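Local coordinates for probable succinyl-CoA:3-ketoacid coenzyme A transferase subunit B (Bacillus subtilis, PDB 3CDK), which probably catalyses, as one of two subunit types, the transfer of coenzyme A from succinyl-CoA to a 3-oxo acid, giving a 3-oxoacyl-CoA and succinate, at residues V12-A15 with V16-K20; P32-V35 with A36-I39; T198-E201 with V202-T206. All coordinates share one frame; numbering follows the deposited sequence. Where two conformers were deposited one is given.

Contact 1: V12-A15 with V16-K20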
ATOM      1  N   VAL B  12     -32.492 -14.826   1.600  1.00 58.07           N
ATOM      2  CA  VAL B  12     -31.671 -14.524   0.423  1.00 56.47           C
ATOM      3  C   VAL B  12     -32.384 -13.586  -0.571  1.00 56.58           C
ATOM      4  O   VAL B  12     -31.817 -12.587  -1.038  1.00 55.10           O
ATOM      5  CB  VAL B  12     -31.200 -15.834  -0.263  1.00 56.77           C
ATOM      6  CG1 VAL B  12     -30.661 -15.586  -1.660  1.00 55.90           C
ATOM      7  CG2 VAL B  12     -30.140 -16.511   0.594  1.00 56.11           C
ATOM      8  N   LYS B  13     -33.641 -13.892  -0.853  1.00 58.00           N
ATOM      9  CA  LYS B  13     -34.383 -13.121  -1.837  1.00 59.40           C
ATOM     10  C   LYS B  13     -34.548 -11.661  -1.383  1.00 57.58           C
ATOM     11  O   LYS B  13     -34.490 -10.730  -2.200  1.00 57.63           O
ATOM     12  CB  LYS B  13     -35.733 -13.775  -2.135  1.00 61.40           C
ATOM     13  CG  LYS B  13     -36.078 -13.866  -3.636  1.00 65.71           C
ATOM     14  CD  LYS B  13     -35.821 -12.549  -4.428  1.00 68.50           C
ATOM     15  CE  LYS B  13     -35.925 -12.749  -5.959  1.00 70.13           C
ATOM     16  NZ  LYS B  13     -35.087 -11.778  -6.760  1.00 69.36           N
ATOM     17  N   ARG B  14     -34.728 -11.458  -0.083  1.00 54.92           N
ATOM     18  CA  ARG B  14     -34.852 -10.117   0.436  1.00 52.62           C
ATOM     19  C   ARG B  14     -33.536  -9.344   0.345  1.00 50.29           C
ATOM     20  O   ARG B  14     -33.535  -8.144   0.038  1.00 50.17           O
ATOM     21  CB  ARG B  14     -35.360 -10.153   1.869  1.00 52.57           C
ATOM     22  CG  ARG B  14     -35.562  -8.769   2.501  1.00 52.31           C
ATOM     23  CD  ARG B  14     -36.401  -7.782   1.644  1.00 50.30           C
ATOM     24  NE  ARG B  14     -36.445  -6.484   2.309  1.00 48.65           N
ATOM     25  CZ  ARG B  14     -35.417  -5.634   2.374  1.00 48.82           C
ATOM     26  NH1 ARG B  14     -35.560  -4.491   3.023  1.00 48.20           N
ATOM     27  NH2 ARG B  14     -34.240  -5.916   1.802  1.00 46.28           N
ATOM     28  N   ALA B  15     -32.428 -10.033   0.605  1.00 47.36           N
ATOM     29  CA  ALA B  15     -31.101  -9.417   0.537  1.00 45.27           C
ATOM     30  C   ALA B  15     -30.772  -8.897  -0.872  1.00 45.26           C
ATOM     31  O   ALA B  15     -30.297  -7.776  -1.007  1.00 43.88           O
ATOM     32  CB  ALA B  15     -30.013 -10.398   1.044  1.00 43.71           C
ATOM     33  N   VAL B  16     -31.053  -9.698  -1.910  1.00 46.70           N
ATOM     34  CA  VAL B  16     -30.798  -9.297  -3.306  1.00 48.73           C
ATOM     35  C   VAL B  16     -31.214  -7.832  -3.599  1.00 49.71           C
ATOM     36  O   VAL B  16     -30.509  -7.082  -4.277  1.00 49.32           O
ATOM     37  CB  VAL B  16     -31.513 -10.231  -4.320  1.00 49.56           C
ATOM     38  CG1 VAL B  16     -31.289  -9.744  -5.724  1.00 50.32           C
ATOM     39  CG2 VAL B  16     -30.999 -11.613  -4.208  1.00 49.46           C
ATOM     40  N   GLN B  17     -32.368  -7.450  -3.071  1.00 51.12           N
ATOM     41  CA  GLN B  17     -32.885  -6.094  -3.176  1.00 52.57           C
ATOM     42  C   GLN B  17     -31.973  -4.994  -2.635  1.00 50.67           C
ATOM     43  O   GLN B  17     -32.272  -3.819  -2.804  1.00 50.67           O
ATOM     44  CB  GLN B  17     -34.219  -6.013  -2.448  1.00 54.17           C
ATOM     45  CG  GLN B  17     -35.192  -7.115  -2.812  1.00 58.91           C
ATOM     46  CD  GLN B  17     -36.507  -6.956  -2.094  1.00 64.43           C
ATOM     47  OE1 GLN B  17     -36.818  -5.876  -1.574  1.00 65.99           O
ATOM     48  NE2 GLN B  17     -37.292  -8.031  -2.050  1.00 66.27           N
ATOM     49  N   GLU B  18     -30.879  -5.361  -1.979  1.00 48.22           N
ATOM     50  CA  GLU B  18     -29.977  -4.348  -1.461  1.00 44.84           C
ATOM     51  C   GLU B  18     -28.948  -3.912  -2.515  1.00 41.64           C
ATOM     52  O   GLU B  18     -28.355  -2.819  -2.422  1.00 42.82           O
ATOM     53  CB  GLU B  18     -29.300  -4.810  -0.169  1.00 44.96           C
ATOM     54  CG  GLU B  18     -30.252  -5.242   0.958  1.00 44.79           C
ATOM     55  CD  GLU B  18     -31.046  -4.099   1.589  1.00 45.90           C
ATOM     56  OE1 GLU B  18     -30.427  -3.142   2.093  1.00 45.95           O
ATOM     57  OE2 GLU B  18     -32.302  -4.170   1.606  1.00 48.96           O
ATOM     58  N   ILE B  19     -28.780  -4.725  -3.525  1.00 28.16           N
ATOM     59  CA  ILE B  19     -27.854  -4.410  -4.584  1.00 28.28           C
ATOM     60  C   ILE B  19     -28.473  -3.451  -5.608  1.00 29.83           C
ATOM     61  O   ILE B  19     -29.365  -3.813  -6.350  1.00 38.80           O
ATOM     62  CB  ILE B  19     -27.420  -5.728  -5.198  1.00 27.13           C
ATOM     63  CG1 ILE B  19     -26.543  -6.466  -4.184  1.00 25.69           C
ATOM     64  CG2 ILE B  19     -26.643  -5.499  -6.445  1.00 26.82           C
ATOM     65  CD1 ILE B  19     -26.877  -7.861  -4.079  1.00 22.34           C
ATOM     66  N   LYS B  20     -28.022  -2.211  -5.622  1.00 43.45           N
ATOM     67  CA  LYS B  20     -28.495  -1.289  -6.619  1.00 48.79           C
ATOM     68  C   LYS B  20     -27.440  -1.228  -7.726  1.00 50.00           C
ATOM     69  O   LYS B  20     -26.251  -1.425  -7.472  1.00 48.22           O
ATOM     70  CB  LYS B  20     -28.785   0.084  -5.989  1.00 51.18           C
ATOM     71  CG  LYS B  20     -29.203   0.028  -4.513  1.00 52.93           C
ATOM     72  CD  LYS B  20     -30.555  -0.657  -4.296  1.00 58.10           C
ATOM     73  CE  LYS B  20     -31.603   0.307  -3.762  1.00 62.19           C
ATOM     74  NZ  LYS B  20     -32.211   1.217  -4.824  1.00 67.94           N
TER
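The last part of helix 5-16 and the loop that follows it are tied together by Arg14 and Glu18, an ion pair spaced i to i+4. Arg14 NH2 reaches Glu18 OE2 at 2.6 Å, and the bond is nearly straight (167°). NH2 meets the anti side of OE2, tilted somewhat out of the carboxylate plane, while the oxygen lies close to the guanidinium plane; the planes of the two groups are 16° apart. CG of Arg14 is anti to its own nitrogen (chi1 -178°), and a bend at chi2 then swings the guanidinium along the chain to the following turn, where Glu18, itself bent at chi2, offers its carboxylate. Gln17 lies between them in sequence, and its OE1 sits over one face of the guanidinium, 3.9 Å from Arg14 NE. The amide is almost parallel to that face.

In this alpha/beta fold the helix and loop pack against the central sheet, and the charged ends are buried there. Arg14 NH1 has a second salt bridge to Glu192, while Glu18 OE1 pairs with Arg141 and OE2 also with Arg173. Such a network probably keeps both groups ionised. Small or branched apolar residues suit the buried positions 15, 16 and 19: Ala15 touches Ile145, and Ile19 touches Leu102. Val16 CG2 rests 3.4 Å from Val12 O, beside the backbone bond from Val16 N to that same oxygen (3.1 Å). Glu18 N bonds to Ala15 O at 2.7 Å, and Ile19 N to Val16 O closes a type I turn, as the chain heads for strand 24-27.

Contact 2: P32-V35 with A36-I39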
ATOM      1  N   PRO B  32     -24.536 -15.469   2.597  1.00 43.93           N
ATOM      2  CA  PRO B  32     -24.560 -14.349   1.657  1.00 43.11           C
ATOM      3  C   PRO B  32     -24.024 -14.632   0.256  1.00 43.69           C
ATOM      4  O   PRO B  32     -24.401 -13.923  -0.684  1.00 44.33           O
ATOM      5  CB  PRO B  32     -23.711 -13.289   2.337  1.00 41.96           C
ATOM      6  CG  PRO B  32     -23.688 -13.671   3.745  1.00 42.37           C
ATOM      7  CD  PRO B  32     -23.671 -15.162   3.742  1.00 42.93           C
ATOM      8  N   THR B  33     -23.170 -15.645   0.096  1.00 43.65           N
ATOM      9  CA  THR B  33     -22.634 -15.952  -1.243  1.00 44.00           C
ATOM     10  C   THR B  33     -23.746 -16.446  -2.175  1.00 45.65           C
ATOM     11  O   THR B  33     -23.617 -16.345  -3.388  1.00 46.68           O
ATOM     12  CB  THR B  33     -21.463 -16.963  -1.228  1.00 43.27           C
ATOM     13  OG1 THR B  33     -21.912 -18.181  -0.640  1.00 43.26           O
ATOM     14  CG2 THR B  33     -20.277 -16.427  -0.409  1.00 41.63           C
ATOM     15  N   LEU B  34     -24.844 -16.941  -1.604  1.00 46.97           N
ATOM     16  CA  LEU B  34     -26.002 -17.384  -2.387  1.00 48.69           C
ATOM     17  C   LEU B  34     -26.675 -16.250  -3.156  1.00 48.94           C
ATOM     18  O   LEU B  34     -27.137 -16.447  -4.271  1.00 50.16           O
ATOM     19  CB  LEU B  34     -27.002 -18.143  -1.506  1.00 49.10           C
ATOM     20  CG  LEU B  34     -26.970 -19.691  -1.529  1.00 49.76           C
ATOM     21  CD1 LEU B  34     -25.709 -20.278  -2.130  1.00 49.60           C
ATOM     22  CD2 LEU B  34     -27.193 -20.275  -0.145  1.00 50.66           C
ATOM     23  N   VAL B  35     -26.657 -15.056  -2.574  1.00 48.26           N
ATOM     24  CA  VAL B  35     -27.287 -13.852  -3.130  1.00 48.10           C
ATOM     25  C   VAL B  35     -26.869 -13.541  -4.581  1.00 48.76           C
ATOM     26  O   VAL B  35     -27.669 -13.005  -5.341  1.00 49.63           O
ATOM     27  CB  VAL B  35     -27.037 -12.607  -2.190  1.00 47.44           C
ATOM     28  CG1 VAL B  35     -27.712 -11.343  -2.708  1.00 46.40           C
ATOM     29  CG2 VAL B  35     -27.495 -12.895  -0.739  1.00 47.33           C
ATOM     30  N   ALA B  36     -25.635 -13.887  -4.955  1.00 48.78           N
ATOM     31  CA  ALA B  36     -25.078 -13.554  -6.277  1.00 49.96           C
ATOM     32  C   ALA B  36     -25.836 -14.150  -7.461  1.00 53.04           C
ATOM     33  O   ALA B  36     -25.965 -13.488  -8.487  1.00 53.55           O
ATOM     34  CB  ALA B  36     -23.621 -13.924  -6.349  1.00 48.56           C
ATOM     35  N   ASN B  37     -26.311 -15.391  -7.299  0.50 55.30           N
ATOM     36  CA  ASN B  37     -27.133 -16.086  -8.296  0.50 58.34           C
ATOM     37  C   ASN B  37     -28.319 -15.252  -8.708  0.50 60.04           C
ATOM     38  O   ASN B  37     -28.559 -15.030  -9.897  0.50 61.27           O
ATOM     39  CB  ASN B  37     -27.683 -17.404  -7.731  0.50 58.75           C
ATOM     40  CG  ASN B  37     -26.614 -18.444  -7.520  0.50 58.50           C
ATOM     41  OD1 ASN B  37     -25.796 -18.701  -8.406  0.50 58.22           O
ATOM     42  ND2 ASN B  37     -26.619 -19.061  -6.339  0.50 58.37           N
ATOM     43  N   GLU B  38     -29.055 -14.795  -7.698  1.00 60.51           N
ATOM     44  CA  GLU B  38     -30.346 -14.169  -7.909  1.00 62.19           C
ATOM     45  C   GLU B  38     -30.263 -12.643  -8.025  1.00 61.07           C
ATOM     46  O   GLU B  38     -31.194 -11.906  -7.699  1.00 61.32           O
ATOM     47  CB  GLU B  38     -31.436 -14.727  -6.960  1.00 63.53           C
ATOM     48  CG  GLU B  38     -31.937 -16.179  -7.324  1.00 67.22           C
ATOM     49  CD  GLU B  38     -32.755 -16.297  -8.663  1.00 74.51           C
ATOM     50  OE1 GLU B  38     -32.996 -15.270  -9.353  1.00 76.34           O
ATOM     51  OE2 GLU B  38     -33.171 -17.434  -9.032  1.00 75.18           O
ATOM     52  N   ILE B  39     -29.149 -12.198  -8.584  1.00 59.85           N
ATOM     53  CA  ILE B  39     -29.021 -10.825  -9.047  1.00 59.64           C
ATOM     54  C   ILE B  39     -29.628 -10.694 -10.438  1.00 62.66           C
ATOM     55  O   ILE B  39     -29.255 -11.448 -11.338  1.00 63.62           O
ATOM     56  CB  ILE B  39     -27.555 -10.381  -9.059  1.00 57.56           C
ATOM     57  CG1 ILE B  39     -27.090 -10.097  -7.627  1.00 53.37           C
ATOM     58  CG2 ILE B  39     -27.372  -9.163  -9.937  1.00 58.22           C
ATOM     59  CD1 ILE B  39     -25.595 -10.131  -7.442  1.00 48.59           C
TER
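Ile39 meets Val35 at its carbonyl oxygen, not at its methyl groups. Ile39 CG1 lies 3.7 Å from Val35 O, and CD1 stands slightly farther off at 4.1 Å, so the isoleucine arm runs alongside the peptide oxygen. What places it there is its first torsion, with CG1 opposite the carbonyl carbon and next to the nitrogen (chi1 -76°). The two branches of Val35 part round its CB: CG1 is anti to the nitrogen, near the start of the next peptide and 4.0 Å from Ala36 N, while CG2 lies on the nitrogen side. Valine suits this buried place because its two methyls pack on Ala15 and Val16 of helix 5-16. Ala36, with no more than a methyl group, sets its CB 3.8 Å from Thr33 O, one turn back. Asn37 CB comes up to the Leu34 carbonyl oxygen at 3.6 Å; the residue was modelled in two conformers, so the placing of its side chain is less certain.

The backbone winds through these positions by i to i+3 bonds, from Val35 N to Pro32 O and more weakly from Asn37 N to Leu34 O and Glu38 N to Val35 O. Pro32, which has no N-H to give, fits the start of such a run. Leu34 packs on Val12 of helix 5-16, and Thr33 OG1 bonds to Gly30 O. This irregular helical segment joins strands 24-27 and 46-49, which run parallel in the central sheet of the CoA-transferase fold, and the side chain of Thr33 lies about 9 Å from that of Glu50, the predicted active-site residue.

Contact 3: T198-E201 with V202-T206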
ATOM      1  N   THR B 198     -46.357 -11.544  12.261  1.00 69.73           N
ATOM      2  CA  THR B 198     -46.889 -10.298  12.816  1.00 69.99           C
ATOM      3  C   THR B 198     -45.911  -9.668  13.826  1.00 67.77           C
ATOM      4  O   THR B 198     -44.843 -10.233  14.122  1.00 66.09           O
ATOM      5  CB  THR B 198     -48.204 -10.534  13.527  1.00 71.81           C
ATOM      6  OG1 THR B 198     -48.050 -11.602  14.464  1.00 72.60           O
ATOM      7  CG2 THR B 198     -49.267 -10.905  12.538  1.00 74.49           C
ATOM      8  N   ILE B 199     -46.275  -8.493  14.341  1.00 66.94           N
ATOM      9  CA  ILE B 199     -45.446  -7.785  15.315  1.00 65.90           C
ATOM     10  C   ILE B 199     -45.363  -8.614  16.603  1.00 66.01           C
ATOM     11  O   ILE B 199     -44.291  -8.756  17.197  1.00 64.68           O
ATOM     12  CB  ILE B 199     -45.962  -6.335  15.599  1.00 66.50           C
ATOM     13  CG1 ILE B 199     -45.962  -5.471  14.329  1.00 66.53           C
ATOM     14  CG2 ILE B 199     -45.085  -5.638  16.635  1.00 66.10           C
ATOM     15  CD1 ILE B 199     -47.098  -5.731  13.324  1.00 67.77           C
ATOM     16  N   GLU B 200     -46.495  -9.189  17.009  1.00 67.86           N
ATOM     17  CA  GLU B 200     -46.517 -10.047  18.182  1.00 68.95           C
ATOM     18  C   GLU B 200     -45.424 -11.105  18.064  1.00 66.15           C
ATOM     19  O   GLU B 200     -44.466 -11.089  18.826  1.00 64.46           O
ATOM     20  CB  GLU B 200     -47.890 -10.674  18.387  1.00 71.37           C
ATOM     21  CG  GLU B 200     -48.764  -9.956  19.388  1.00 76.63           C
ATOM     22  CD  GLU B 200     -49.382 -10.933  20.403  1.00 83.62           C
ATOM     23  OE1 GLU B 200     -48.563 -11.604  21.094  1.00 84.25           O
ATOM     24  OE2 GLU B 200     -50.654 -11.039  20.511  1.00 84.42           O
ATOM     25  N   GLU B 201     -45.544 -11.973  17.067  1.00 64.69           N
ATOM     26  CA  GLU B 201     -44.570 -13.035  16.844  1.00 62.41           C
ATOM     27  C   GLU B 201     -43.160 -12.548  17.021  1.00 59.85           C
ATOM     28  O   GLU B 201     -42.362 -13.216  17.670  1.00 59.73           O
ATOM     29  CB  GLU B 201     -44.697 -13.616  15.443  1.00 62.63           C
ATOM     30  CG  GLU B 201     -43.773 -14.793  15.210  1.00 60.87           C
ATOM     31  CD  GLU B 201     -44.160 -15.620  14.015  1.00 60.71           C
ATOM     32  OE1 GLU B 201     -45.349 -15.621  13.637  1.00 65.61           O
ATOM     33  OE2 GLU B 201     -43.279 -16.292  13.459  1.00 58.20           O
ATOM     34  N   VAL B 202     -42.863 -11.387  16.437  1.00 57.54           N
ATOM     35  CA  VAL B 202     -41.524 -10.803  16.472  1.00 54.56           C
ATOM     36  C   VAL B 202     -41.103 -10.335  17.869  1.00 54.96           C
ATOM     37  O   VAL B 202     -39.934 -10.426  18.202  1.00 53.46           O
ATOM     38  CB  VAL B 202     -41.366  -9.630  15.469  1.00 53.79           C
ATOM     39  CG1 VAL B 202     -39.928  -9.092  15.521  1.00 52.10           C
ATOM     40  CG2 VAL B 202     -41.697 -10.079  14.077  1.00 52.25           C
ATOM     41  N   TYR B 203     -42.049  -9.809  18.657  1.00 57.56           N
ATOM     42  CA  TYR B 203     -41.819  -9.568  20.088  1.00 59.32           C
ATOM     43  C   TYR B 203     -41.493 -10.890  20.731  1.00 58.62           C
ATOM     44  O   TYR B 203     -40.383 -11.080  21.203  1.00 57.67           O
ATOM     45  CB  TYR B 203     -43.036  -8.978  20.823  1.00 61.24           C
ATOM     46  CG  TYR B 203     -43.320  -7.500  20.636  1.00 64.41           C
ATOM     47  CD1 TYR B 203     -42.303  -6.575  20.348  1.00 64.68           C
ATOM     48  CD2 TYR B 203     -44.638  -7.007  20.787  1.00 70.32           C
ATOM     49  CE1 TYR B 203     -42.594  -5.188  20.182  1.00 66.12           C
ATOM     50  CE2 TYR B 203     -44.941  -5.634  20.638  1.00 70.79           C
ATOM     51  CZ  TYR B 203     -43.911  -4.741  20.328  1.00 69.78           C
ATOM     52  OH  TYR B 203     -44.219  -3.409  20.189  1.00 73.32           O
ATOM     53  N   GLU B 204     -42.460 -11.803  20.728  1.00 59.63           N
ATOM     54  CA  GLU B 204     -42.284 -13.117  21.334  1.00 60.51           C
ATOM     55  C   GLU B 204     -40.918 -13.694  20.958  1.00 58.27           C
ATOM     56  O   GLU B 204     -40.240 -14.299  21.785  1.00 57.55           O
ATOM     57  CB  GLU B 204     -43.405 -14.075  20.933  1.00 61.84           C
ATOM     58  CG  GLU B 204     -44.717 -13.825  21.703  1.00 66.89           C
ATOM     59  CD  GLU B 204     -45.973 -14.475  21.068  1.00 69.83           C
ATOM     60  OE1 GLU B 204     -45.892 -15.018  19.940  1.00 70.02           O
ATOM     61  OE2 GLU B 204     -47.053 -14.425  21.700  1.00 70.39           O
ATOM     62  N   LYS B 205     -40.492 -13.471  19.727  1.00 55.65           N
ATOM     63  CA  LYS B 205     -39.295 -14.135  19.274  1.00 53.98           C
ATOM     64  C   LYS B 205     -37.995 -13.319  19.367  1.00 52.03           C
ATOM     65  O   LYS B 205     -36.980 -13.756  18.847  1.00 51.01           O
ATOM     66  CB  LYS B 205     -39.514 -14.708  17.871  1.00 53.89           C
ATOM     67  CG  LYS B 205     -40.353 -15.975  17.906  1.00 56.32           C
ATOM     68  CD  LYS B 205     -40.472 -16.655  16.557  1.00 55.75           C
ATOM     69  CE  LYS B 205     -41.470 -17.778  16.648  1.00 56.45           C
ATOM     70  NZ  LYS B 205     -41.736 -18.297  15.302  1.00 57.60           N
ATOM     71  N   THR B 206     -38.023 -12.164  20.039  1.00 51.63           N
ATOM     72  CA  THR B 206     -36.874 -11.251  20.068  1.00 50.79           C
ATOM     73  C   THR B 206     -36.501 -10.822  21.476  1.00 51.98           C
ATOM     74  O   THR B 206     -37.367 -10.446  22.261  1.00 53.29           O
ATOM     75  CB  THR B 206     -37.133 -10.013  19.224  1.00 49.73           C
ATOM     76  OG1 THR B 206     -37.408 -10.422  17.886  1.00 49.27           O
ATOM     77  CG2 THR B 206     -35.934  -9.105  19.215  1.00 48.16           C
TER
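The Tyr203 ring carries Ile199 CG2 over one face, offset toward the rim, in a CH-pi contact of 4.2 Å from methyl carbon to ring centroid. The two side chains lie side by side and point the same way, one helical turn apart. With Tyr203 CG anti to the carbonyl carbon and beside the nitrogen (chi1 -77°), the ring leans back over the preceding turn, where Ile199 stands. The ring of Phe210 also meets it, the planes inclined by about 20°.

Two more flat groups, the carboxylates of Glu200 and Glu204, come together at a steep 71°, with Glu200 OE1 only 3.3 Å from Glu204 OE2. Both side chains are exposed, and solvent probably screens these like charges. The Glu201 carboxylate instead has a partner of opposite charge: Lys205 NZ approaches OE2 at 3.1 Å from above the carboxylate plane. Both chains are extended, which lets them bridge i to i+4.

Thr198 occupies the N-cap position of helix 199-204, and its carbonyl accepts a bond from Val202 N. Buried Val202 packs on Leu190 and Leu193 of strand 187-193 and on Phe210; Ile199 shares Leu193. Tyr203 N bonds to Ile199 O (2.9 Å) and Glu204 N to Glu200 O, the regular helical pattern. Past the last turn, Thr206 OG1 donates to Val202 O and also bonds to His148. The chemistry is thus divided: apolar groups fasten the helix to the sheet, the Glu201-Lys205 pair balances its own charges, and the Glu200-Glu204 pair probably relies on solvent.

The three contacts follow one another along the chain without overlap, and all belong to the CoA-transferase fold. Contacts 1 and 2 are close neighbours, their centres 8 Å apart. They touch through Val35, whose CG1 meets Val16 CG2 at 3.6 Å and Ile19 CD1 at 3.8 Å, and they flank strand 24-27 in sequence. Contact 3 lies apart, its centre about 23 Å from that of contact 1 and 28 Å from that of contact 2. It belongs to the beta-alpha-beta unit of strands 187-193 and 211-212, at the far end of the same large sheet, so one sheet links the inner pair to the peripheral helix.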